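Local coordinates for protein putative MAR1 (Leishmania donovani, PDB 1X9G) that is of unknown function but belongs to the isochorismatase superfamily, with a ribonuclease role only suggested, at residues 12-23 with 175-184. Sequence-based numbering, arbitrary orientation.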
loop_
_atom_site.group_PDB
_atom_site.type_symbol
_atom_site.label_atom_id
_atom_site.label_comp_id
_atom_site.label_asym_id
_atom_site.label_seq_id
_atom_site.Cartn_x
_atom_site.Cartn_y
_atom_site.Cartn_z
ATOM N N LEU A 12 -18.876 1.575 -0.436
ATOM C CA LEU A 12 -18.845 0.185 0.083
ATOM C C LEU A 12 -19.974 -0.651 -0.541
ATOM O O LEU A 12 -20.581 -0.200 -1.507
ATOM C CB LEU A 12 -18.936 0.186 1.613
ATOM C CG LEU A 12 -17.841 0.864 2.432
ATOM C CD1 LEU A 12 -18.314 1.201 3.804
ATOM C CD2 LEU A 12 -16.629 -0.049 2.533
ATOM N N MET A 13 -20.241 -1.854 -0.036
ATOM C CA MET A 13 -21.477 -2.573 -0.431
ATOM C C MET A 13 -22.740 -1.742 -0.081
ATOM O O MET A 13 -22.819 -1.140 1.003
ATOM C CB MET A 13 -21.573 -3.956 0.224
ATOM C CG MET A 13 -20.503 -4.909 -0.275
ATOM S SD MET A 13 -20.928 -6.621 -0.245
ATOM C CE MET A 13 -21.876 -6.749 -1.772
ATOM N N PRO A 14 -23.697 -1.646 -1.018
ATOM C CA PRO A 14 -24.951 -0.958 -0.700
ATOM C C PRO A 14 -25.827 -1.914 0.100
ATOM O O PRO A 14 -25.519 -3.123 0.110
ATOM C CB PRO A 14 -25.562 -0.671 -2.082
ATOM C CG PRO A 14 -24.980 -1.684 -2.996
ATOM C CD PRO A 14 -23.669 -2.167 -2.402
ATOM N N HIS A 15 -26.874 -1.386 0.764
ATOM C CA HIS A 15 -27.903 -2.202 1.433
ATOM C C HIS A 15 -28.328 -3.370 0.534
ATOM O O HIS A 15 -28.509 -3.192 -0.662
ATOM C CB HIS A 15 -29.134 -1.375 1.906
ATOM C CG HIS A 15 -30.102 -2.200 2.700
ATOM N ND1 HIS A 15 -31.245 -2.747 2.145
ATOM C CD2 HIS A 15 -30.030 -2.690 3.965
ATOM C CE1 HIS A 15 -31.848 -3.514 3.039
ATOM N NE2 HIS A 15 -31.130 -3.504 4.150
ATOM N N TYR A 16 -28.480 -4.559 1.112
ATOM C CA TYR A 16 -28.799 -5.778 0.325
ATOM C C TYR A 16 -29.964 -5.686 -0.676
ATOM O O TYR A 16 -29.993 -6.448 -1.657
ATOM C CB TYR A 16 -28.989 -7.029 1.206
ATOM C CG TYR A 16 -30.090 -6.973 2.263
ATOM C CD1 TYR A 16 -29.760 -7.002 3.623
ATOM C CD2 TYR A 16 -31.455 -6.950 1.919
ATOM C CE1 TYR A 16 -30.740 -6.974 4.614
ATOM C CE2 TYR A 16 -32.472 -6.919 2.923
ATOM C CZ TYR A 16 -32.094 -6.932 4.275
ATOM O OH TYR A 16 -33.020 -6.898 5.320
ATOM N N SER A 17 -30.889 -4.757 -0.431
ATOM C CA SER A 17 -32.101 -4.620 -1.230
ATOM C C SER A 17 -31.952 -3.675 -2.415
ATOM O O SER A 17 -32.882 -3.540 -3.214
ATOM C CB SER A 17 -33.276 -4.160 -0.341
ATOM O OG SER A 17 -33.041 -2.843 0.148
ATOM N N LYS A 18 -30.807 -3.003 -2.519
ATOM C CA LYS A 18 -30.484 -2.161 -3.677
ATOM C C LYS A 18 -29.729 -3.020 -4.725
ATOM O O LYS A 18 -28.539 -3.324 -4.563
ATOM C CB LYS A 18 -29.669 -0.941 -3.213
ATOM C CG LYS A 18 -29.368 0.129 -4.301
ATOM C CD LYS A 18 -28.471 1.303 -3.783
ATOM C CE LYS A 18 -27.601 1.958 -4.916
ATOM N NZ LYS A 18 -26.353 1.176 -5.386
ATOM N N GLY A 19 -30.436 -3.454 -5.770
ATOM C CA GLY A 19 -29.839 -4.244 -6.856
ATOM C C GLY A 19 -29.698 -5.725 -6.563
ATOM O O GLY A 19 -30.488 -6.279 -5.800
ATOM N N LYS A 20 -28.722 -6.368 -7.203
ATOM C CA LYS A 20 -28.439 -7.792 -7.015
ATOM C C LYS A 20 -26.948 -8.003 -6.776
ATOM O O LYS A 20 -26.117 -7.261 -7.293
ATOM C CB LYS A 20 -28.852 -8.641 -8.237
ATOM C CG LYS A 20 -30.261 -8.429 -8.767
ATOM C CD LYS A 20 -30.706 -9.595 -9.645
ATOM C CE LYS A 20 -32.264 -9.789 -9.660
ATOM N NZ LYS A 20 -32.767 -10.942 -8.800
ATOM N N THR A 21 -26.631 -9.046 -6.017
ATOM C CA THR A 21 -25.281 -9.451 -5.685
ATOM C C THR A 21 -25.110 -10.935 -5.958
ATOM O O THR A 21 -25.894 -11.742 -5.464
ATOM C CB THR A 21 -25.025 -9.276 -4.175
ATOM O OG1 THR A 21 -25.032 -7.884 -3.842
ATOM C CG2 THR A 21 -23.672 -9.926 -3.771
ATOM N N ALA A 22 -24.088 -11.303 -6.724
ATOM C CA ALA A 22 -23.691 -12.718 -6.822
ATOM C C ALA A 22 -22.587 -13.035 -5.818
ATOM O O ALA A 22 -21.563 -12.319 -5.735
ATOM C CB ALA A 22 -23.262 -13.117 -8.269
ATOM N N PHE A 23 -22.837 -14.075 -5.024
ATOM C CA PHE A 23 -21.806 -14.787 -4.310
ATOM C C PHE A 23 -21.171 -15.811 -5.249
ATOM O O PHE A 23 -21.844 -16.639 -5.856
ATOM C CB PHE A 23 -22.363 -15.430 -3.040
ATOM C CG PHE A 23 -23.051 -14.442 -2.107
ATOM C CD1 PHE A 23 -24.333 -14.679 -1.647
ATOM C CD2 PHE A 23 -22.403 -13.271 -1.693
ATOM C CE1 PHE A 23 -24.983 -13.761 -0.778
ATOM C CE2 PHE A 23 -23.039 -12.354 -0.830
ATOM C CZ PHE A 23 -24.345 -12.607 -0.371
ATOM N N GLN A 175 -22.108 -4.537 5.949
ATOM C CA GLN A 175 -22.178 -3.459 4.986
ATOM C C GLN A 175 -23.489 -3.597 4.229
ATOM O O GLN A 175 -24.085 -2.604 3.818
ATOM C CB GLN A 175 -21.000 -3.519 4.018
ATOM C CG GLN A 175 -19.648 -2.921 4.522
ATOM C CD GLN A 175 -18.513 -3.269 3.560
ATOM O OE1 GLN A 175 -18.660 -3.103 2.364
ATOM N NE2 GLN A 175 -17.419 -3.817 4.069
ATOM N N MET A 176 -23.926 -4.830 4.038
ATOM C CA MET A 176 -25.178 -5.105 3.392
ATOM C C MET A 176 -26.443 -4.872 4.287
ATOM O O MET A 176 -27.513 -4.620 3.748
ATOM C CB MET A 176 -25.154 -6.538 2.848
ATOM C CG MET A 176 -24.283 -6.740 1.608
ATOM S SD MET A 176 -23.977 -8.499 1.178
ATOM C CE MET A 176 -25.161 -8.708 -0.173
ATOM N N THR A 177 -26.326 -4.971 5.617
ATOM C CA THR A 177 -27.456 -4.698 6.535
ATOM C C THR A 177 -27.283 -3.408 7.281
ATOM O O THR A 177 -26.990 -3.451 8.463
ATOM C CB THR A 177 -27.583 -5.749 7.687
ATOM O OG1 THR A 177 -26.349 -6.435 7.892
ATOM C CG2 THR A 177 -28.690 -6.764 7.399
ATOM N N LYS A 178 -27.452 -2.253 6.666
ATOM C CA LYS A 178 -26.764 -1.089 7.219
ATOM C C LYS A 178 -27.116 -0.647 8.680
ATOM O O LYS A 178 -26.584 0.353 9.183
ATOM C CB LYS A 178 -26.836 0.044 6.205
ATOM C CG LYS A 178 -26.082 -0.235 4.870
ATOM C CD LYS A 178 -25.213 1.005 4.461
ATOM C CE LYS A 178 -24.464 0.832 3.141
ATOM N NZ LYS A 178 -23.387 -0.249 3.172
ATOM N N ASP A 179 -27.957 -1.439 9.371
ATOM C CA ASP A 179 -28.601 -1.051 10.655
ATOM C C ASP A 179 -28.857 -2.271 11.560
ATOM O O ASP A 179 -29.283 -3.306 11.075
ATOM C CB ASP A 179 -29.938 -0.366 10.355
ATOM C CG ASP A 179 -30.344 0.655 11.421
ATOM O OD1 ASP A 179 -30.533 0.284 12.619
ATOM O OD2 ASP A 179 -30.488 1.845 11.028
ATOM N N ALA A 180 -28.616 -2.157 12.868
ATOM C CA ALA A 180 -28.873 -3.277 13.793
ATOM C C ALA A 180 -30.381 -3.500 14.084
ATOM O O ALA A 180 -30.748 -4.457 14.771
ATOM C CB ALA A 180 -28.078 -3.119 15.105
ATOM N N MET A 181 -31.234 -2.611 13.564
ATOM C CA MET A 181 -32.705 -2.764 13.650
ATOM C C MET A 181 -33.305 -3.193 12.313
ATOM O O MET A 181 -34.479 -2.968 12.035
ATOM C CB MET A 181 -33.361 -1.477 14.170
ATOM C CG MET A 181 -33.096 -1.212 15.662
ATOM S SD MET A 181 -33.932 -2.350 16.831
ATOM C CE MET A 181 -32.684 -3.615 17.163
ATOM N N ASP A 182 -32.471 -3.819 11.495
ATOM C CA ASP A 182 -32.857 -4.271 10.165
ATOM C C ASP A 182 -33.670 -5.547 10.320
ATOM O O ASP A 182 -33.326 -6.371 11.166
ATOM C CB ASP A 182 -31.598 -4.561 9.332
ATOM C CG ASP A 182 -31.914 -4.786 7.879
ATOM O OD1 ASP A 182 -32.006 -3.785 7.136
ATOM O OD2 ASP A 182 -32.096 -5.951 7.481
ATOM N N PRO A 183 -34.729 -5.731 9.492
ATOM C CA PRO A 183 -35.616 -6.898 9.674
ATOM C C PRO A 183 -34.810 -8.182 9.596
ATOM O O PRO A 183 -35.180 -9.211 10.203
ATOM C CB PRO A 183 -36.587 -6.799 8.492
ATOM C CG PRO A 183 -36.611 -5.375 8.134
ATOM C CD PRO A 183 -35.187 -4.890 8.369
ATOM N N ASN A 184 -33.690 -8.121 8.880
ATOM C CA ASN A 184 -32.889 -9.327 8.730
ATOM C C ASN A 184 -31.696 -9.488 9.680
ATOM O O ASN A 184 -31.028 -10.522 9.665
ATOM C CB ASN A 184 -32.565 -9.604 7.265
ATOM C CG ASN A 184 -33.727 -10.227 6.556
ATOM O OD1 ASN A 184 -34.228 -11.282 6.968
ATOM N ND2 ASN A 184 -34.189 -9.581 5.501
#
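The rings of H15 and Y16 meet each other beside T177 and K178: H15 CE1 sits 3.4 Å above the centre of the Y16 ring, Y16 CG lies over one face of the imidazole, offset toward its rim, and T177 CG2 touches the edge of the phenol ring at CE1. At the imidazole edge, in plane, are K178 N and S17 OG, the latter paired with ND1, which helps fix the ring's rotation. Each ring offers a polar group to a different carboxylate oxygen of D182. H15 NE2 donates to OD1 of D182 (3.1 Å), tilted from the imidazole plane, and Y16 OH donates to the syn lone pair of D182 OD2 at 2.5 Å, with ring and carboxylate nearly perpendicular (87°). The phenol also accepts from N184 ND2 at 2.9 Å. D182 OD2 accepts from N184 N as well, a capping bond, so an aspartate suits this place just before helix 185-191. In this parallel-sheet alpha/beta fold of the isochorismatase type, the contact joins the loop entering the central strand 21-26 to the chain leaving helix 169-176. There the backbone pairs through Y16 N and M176 O (2.8 Å). The first torsions of the flexible M176 carry SD to M13 SD, and the bend at chi3 (101°) then swings CE towards T21 and to 4.0 Å from F23 CZ, while helix 39-55 packs on F23. Q175, extended beyond CG, takes M13 N on OE1 in the carbonyl plane (3.1 Å); its NE2 bonds S171 OG.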